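PDB 1JAK: beta-N-acetylhexosaminidase from Streptomyces plicatus, which hydrolyses terminal beta-linked N-acetylhexosamine residues from glycans, as a family 20 glycoside hydrolase using substrate-assisted catalysis. Local coordinates for residues M402-D407 / L458-F463. Numbering follows the deposited sequence.
Sequences MKYTKD and LDYMAF
Tyr404 sends its phenol to the C-terminal end of helix 455-462, where OH donates a hydrogen bond to Tyr460 O at 2.7 Å. The carbonyl accepts it in its own plane, on a lone pair, with a C=O...OH angle of 145°. A water donates to Tyr404 OH and to Met461 O, each at 2.7 Å, and so couples the hydroxyl to the next carbonyl; Phe463 O lies 2.9 Å from Tyr404 OH. Tyrosine suits the place because a long, flat, apolar ring carries one polar atom to the last turn, where carbonyls run out of helical NH partners.

Beside this polar cluster, ring and thioether make apolar contacts. The edge of Tyr404 is turned toward the face of Tyr460 in an offset edge-to-face pair, planes at 86°, with the two CE2 atoms 4.1 Å apart. The unbranched Met461 chain, bent at chi2 (-52°) and again at chi3, sets SD obliquely 4.2 Å from Tyr404 CE2, a Met-aromatic contact, while CE comes 3.5 Å from Met402 O.

Farther out, Tyr504 stacks on the Tyr404 ring, and Arg465 hydrogen-bonds to Met402 O through NH1 and to Met461 O through NH2. Met402 itself touches the bound azasugar inhibitor. The contact thus joins this pocket loop of the alpha/beta barrel to the helix after strand 440-447: carbonyl and water together orient the phenol hydroxyl, while aromatic edge and sulfur pack alongside.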
ATOM      1  N   MET A 402       3.257   8.663  11.880  1.00  6.23           N
ATOM      2  CA  MET A 402       3.521   8.829  13.308  1.00  6.90           C
ATOM      3  C   MET A 402       5.017   8.882  13.609  1.00  7.61           C
ATOM      4  O   MET A 402       5.803   8.105  13.069  1.00  7.71           O
ATOM      5  CB  MET A 402       2.862   7.703  14.112  1.00  7.30           C
ATOM      6  CG  MET A 402       2.250   8.164  15.438  1.00  7.99           C
ATOM      7  SD  MET A 402       0.945   9.409  15.230  1.00  7.56           S
ATOM      8  CE  MET A 402      -0.254   8.486  14.253  1.00  7.79           C
ATOM      9  N   LYS A 403       5.407   9.820  14.466  1.00  7.17           N
ATOM     10  CA  LYS A 403       6.807   9.983  14.842  1.00  7.34           C
ATOM     11  C   LYS A 403       7.400   8.734  15.483  1.00  7.56           C
ATOM     12  O   LYS A 403       6.712   7.996  16.188  1.00  8.44           O
ATOM     13  CB  LYS A 403       6.959  11.152  15.819  1.00  6.86           C
ATOM     14  CG  LYS A 403       6.666  12.513  15.216  1.00  7.42           C
ATOM     15  CD  LYS A 403       6.888  13.613  16.247  1.00  9.95           C
ATOM     16  CE  LYS A 403       6.597  14.987  15.662  1.00 12.37           C
ATOM     17  NZ  LYS A 403       6.829  16.064  16.667  1.00 17.18           N
ATOM     18  N   TYR A 404       8.691   8.516  15.239  1.00  8.34           N
ATOM     19  CA  TYR A 404       9.409   7.378  15.806  1.00  9.23           C
ATOM     20  C   TYR A 404       9.691   7.668  17.276  1.00  9.60           C
ATOM     21  O   TYR A 404       9.600   6.782  18.131  1.00  9.87           O
ATOM     22  CB  TYR A 404      10.741   7.184  15.090  1.00  8.60           C
ATOM     23  CG  TYR A 404      10.628   6.935  13.610  1.00  9.52           C
ATOM     24  CD1 TYR A 404      10.275   5.678  13.120  1.00 10.14           C
ATOM     25  CD2 TYR A 404      10.904   7.949  12.694  1.00  8.77           C
ATOM     26  CE1 TYR A 404      10.208   5.435  11.752  1.00  9.75           C
ATOM     27  CE2 TYR A 404      10.838   7.719  11.325  1.00  8.15           C
ATOM     28  CZ  TYR A 404      10.495   6.460  10.861  1.00 10.41           C
ATOM     29  OH  TYR A 404      10.467   6.213   9.510  1.00 10.34           O
ATOM     30  N   THR A 405      10.061   8.917  17.546  1.00  9.73           N
ATOM     31  CA  THR A 405      10.367   9.382  18.893  1.00 10.28           C
ATOM     32  C   THR A 405       9.987  10.851  18.977  1.00 10.55           C
ATOM     33  O   THR A 405       9.605  11.462  17.978  1.00  9.38           O
ATOM     34  CB  THR A 405      11.874   9.276  19.223  1.00 11.09           C
ATOM     35  OG1 THR A 405      12.600  10.251  18.460  1.00 12.34           O
ATOM     36  CG2 THR A 405      12.400   7.886  18.902  1.00 12.80           C
ATOM     37  N   LYS A 406      10.118  11.426  20.166  1.00 11.41           N
ATOM     38  CA  LYS A 406       9.778  12.826  20.359  1.00 12.47           C
ATOM     39  C   LYS A 406      10.655  13.760  19.532  1.00 12.87           C
ATOM     40  O   LYS A 406      10.309  14.924  19.341  1.00 14.11           O
ATOM     41  CB  LYS A 406       9.891  13.201  21.841  1.00 15.83           C
ATOM     42  CG  LYS A 406      11.306  13.144  22.393  1.00 18.49           C
ATOM     43  CD  LYS A 406      11.331  13.568  23.855  1.00 22.41           C
ATOM     44  CE  LYS A 406      12.754  13.658  24.389  1.00 25.40           C
ATOM     45  NZ  LYS A 406      13.465  12.350  24.320  1.00 30.74           N
ATOM     46  N   ASP A 407      11.777  13.253  19.026  1.00 12.95           N
ATOM     47  CA  ASP A 407      12.682  14.085  18.242  1.00 14.62           C
ATOM     48  C   ASP A 407      12.546  13.977  16.723  1.00 13.91           C
ATOM     49  O   ASP A 407      13.264  14.655  15.985  1.00 12.75           O
ATOM     50  CB  ASP A 407      14.128  13.810  18.656  1.00 17.38           C
ATOM     51  CG  ASP A 407      14.403  14.205  20.098  1.00 20.34           C
ATOM     52  OD1 ASP A 407      14.045  15.338  20.483  1.00 22.20           O
ATOM     53  OD2 ASP A 407      14.978  13.386  20.844  1.00 22.99           O
ATOM     54  N   LEU A 458       8.297  11.549   2.215  1.00  8.27           N
ATOM     55  CA  LEU A 458       7.459  10.357   2.241  1.00  6.95           C
ATOM     56  C   LEU A 458       8.351   9.154   2.550  1.00  7.86           C
ATOM     57  O   LEU A 458       7.993   8.302   3.363  1.00  7.84           O
ATOM     58  CB  LEU A 458       6.768  10.140   0.893  1.00  7.20           C
ATOM     59  CG  LEU A 458       5.753  11.189   0.439  1.00  6.01           C
ATOM     60  CD1 LEU A 458       5.154  10.755  -0.892  1.00  6.63           C
ATOM     61  CD2 LEU A 458       4.661  11.350   1.490  1.00  7.06           C
ATOM     62  N   ASP A 459       9.515   9.089   1.907  1.00  7.19           N
ATOM     63  CA  ASP A 459      10.435   7.974   2.135  1.00  7.69           C
ATOM     64  C   ASP A 459      10.909   7.887   3.583  1.00  8.13           C
ATOM     65  O   ASP A 459      10.925   6.806   4.175  1.00  8.52           O
ATOM     66  CB  ASP A 459      11.678   8.077   1.232  1.00  7.05           C
ATOM     67  CG  ASP A 459      11.389   7.749  -0.223  1.00  8.85           C
ATOM     68  OD1 ASP A 459      10.458   6.962  -0.496  1.00  9.07           O
ATOM     69  OD2 ASP A 459      12.113   8.271  -1.099  1.00  9.83           O
ATOM     70  N   TYR A 460      11.303   9.024   4.149  1.00  6.50           N
ATOM     71  CA  TYR A 460      11.805   9.047   5.518  1.00  7.16           C
ATOM     72  C   TYR A 460      10.806   8.521   6.547  1.00  7.59           C
ATOM     73  O   TYR A 460      11.198   7.889   7.531  1.00  8.32           O
ATOM     74  CB  TYR A 460      12.236  10.466   5.894  1.00  7.03           C
ATOM     75  CG  TYR A 460      12.776  10.574   7.302  1.00 10.36           C
ATOM     76  CD1 TYR A 460      14.072  10.163   7.612  1.00 14.02           C
ATOM     77  CD2 TYR A 460      11.973  11.060   8.330  1.00 12.25           C
ATOM     78  CE1 TYR A 460      14.555  10.234   8.925  1.00 15.37           C
ATOM     79  CE2 TYR A 460      12.440  11.134   9.635  1.00 15.36           C
ATOM     80  CZ  TYR A 460      13.727  10.722   9.927  1.00 16.27           C
ATOM     81  OH  TYR A 460      14.173  10.801  11.226  1.00 21.28           O
ATOM     82  N   MET A 461       9.519   8.772   6.316  1.00  6.78           N
ATOM     83  CA  MET A 461       8.488   8.313   7.241  1.00  7.38           C
ATOM     84  C   MET A 461       7.997   6.908   6.894  1.00  7.44           C
ATOM     85  O   MET A 461       7.562   6.163   7.770  1.00  7.77           O
ATOM     86  CB  MET A 461       7.312   9.297   7.261  1.00  7.72           C
ATOM     87  CG  MET A 461       7.666  10.675   7.832  1.00  8.91           C
ATOM     88  SD  MET A 461       8.475  10.606   9.454  1.00  9.09           S
ATOM     89  CE  MET A 461       7.105  10.103  10.516  1.00 10.94           C
ATOM     90  N   ALA A 462       8.079   6.537   5.620  1.00  6.66           N
ATOM     91  CA  ALA A 462       7.634   5.211   5.200  1.00  6.67           C
ATOM     92  C   ALA A 462       8.671   4.140   5.539  1.00  7.59           C
ATOM     93  O   ALA A 462       8.315   3.028   5.927  1.00  7.74           O
ATOM     94  CB  ALA A 462       7.343   5.204   3.704  1.00  7.58           C
ATOM     95  N   PHE A 463       9.950   4.476   5.388  1.00  8.04           N
ATOM     96  CA  PHE A 463      11.030   3.534   5.682  1.00  7.78           C
ATOM     97  C   PHE A 463      11.683   3.875   7.016  1.00  8.40           C
ATOM     98  O   PHE A 463      11.946   5.043   7.301  1.00  9.02           O
ATOM     99  CB  PHE A 463      12.081   3.565   4.567  1.00  6.77           C
ATOM    100  CG  PHE A 463      11.582   3.038   3.247  1.00  7.89           C
ATOM    101  CD1 PHE A 463      10.840   3.847   2.390  1.00  7.41           C
ATOM    102  CD2 PHE A 463      11.848   1.727   2.867  1.00  8.53           C
ATOM    103  CE1 PHE A 463      10.371   3.356   1.171  1.00  9.11           C
ATOM    104  CE2 PHE A 463      11.383   1.226   1.651  1.00  8.25           C
ATOM    105  CZ  PHE A 463      10.642   2.044   0.801  1.00  7.72           C
TER
HETATM  106  O   HOH W   1       9.006   4.127   8.746  1.00  5.96           O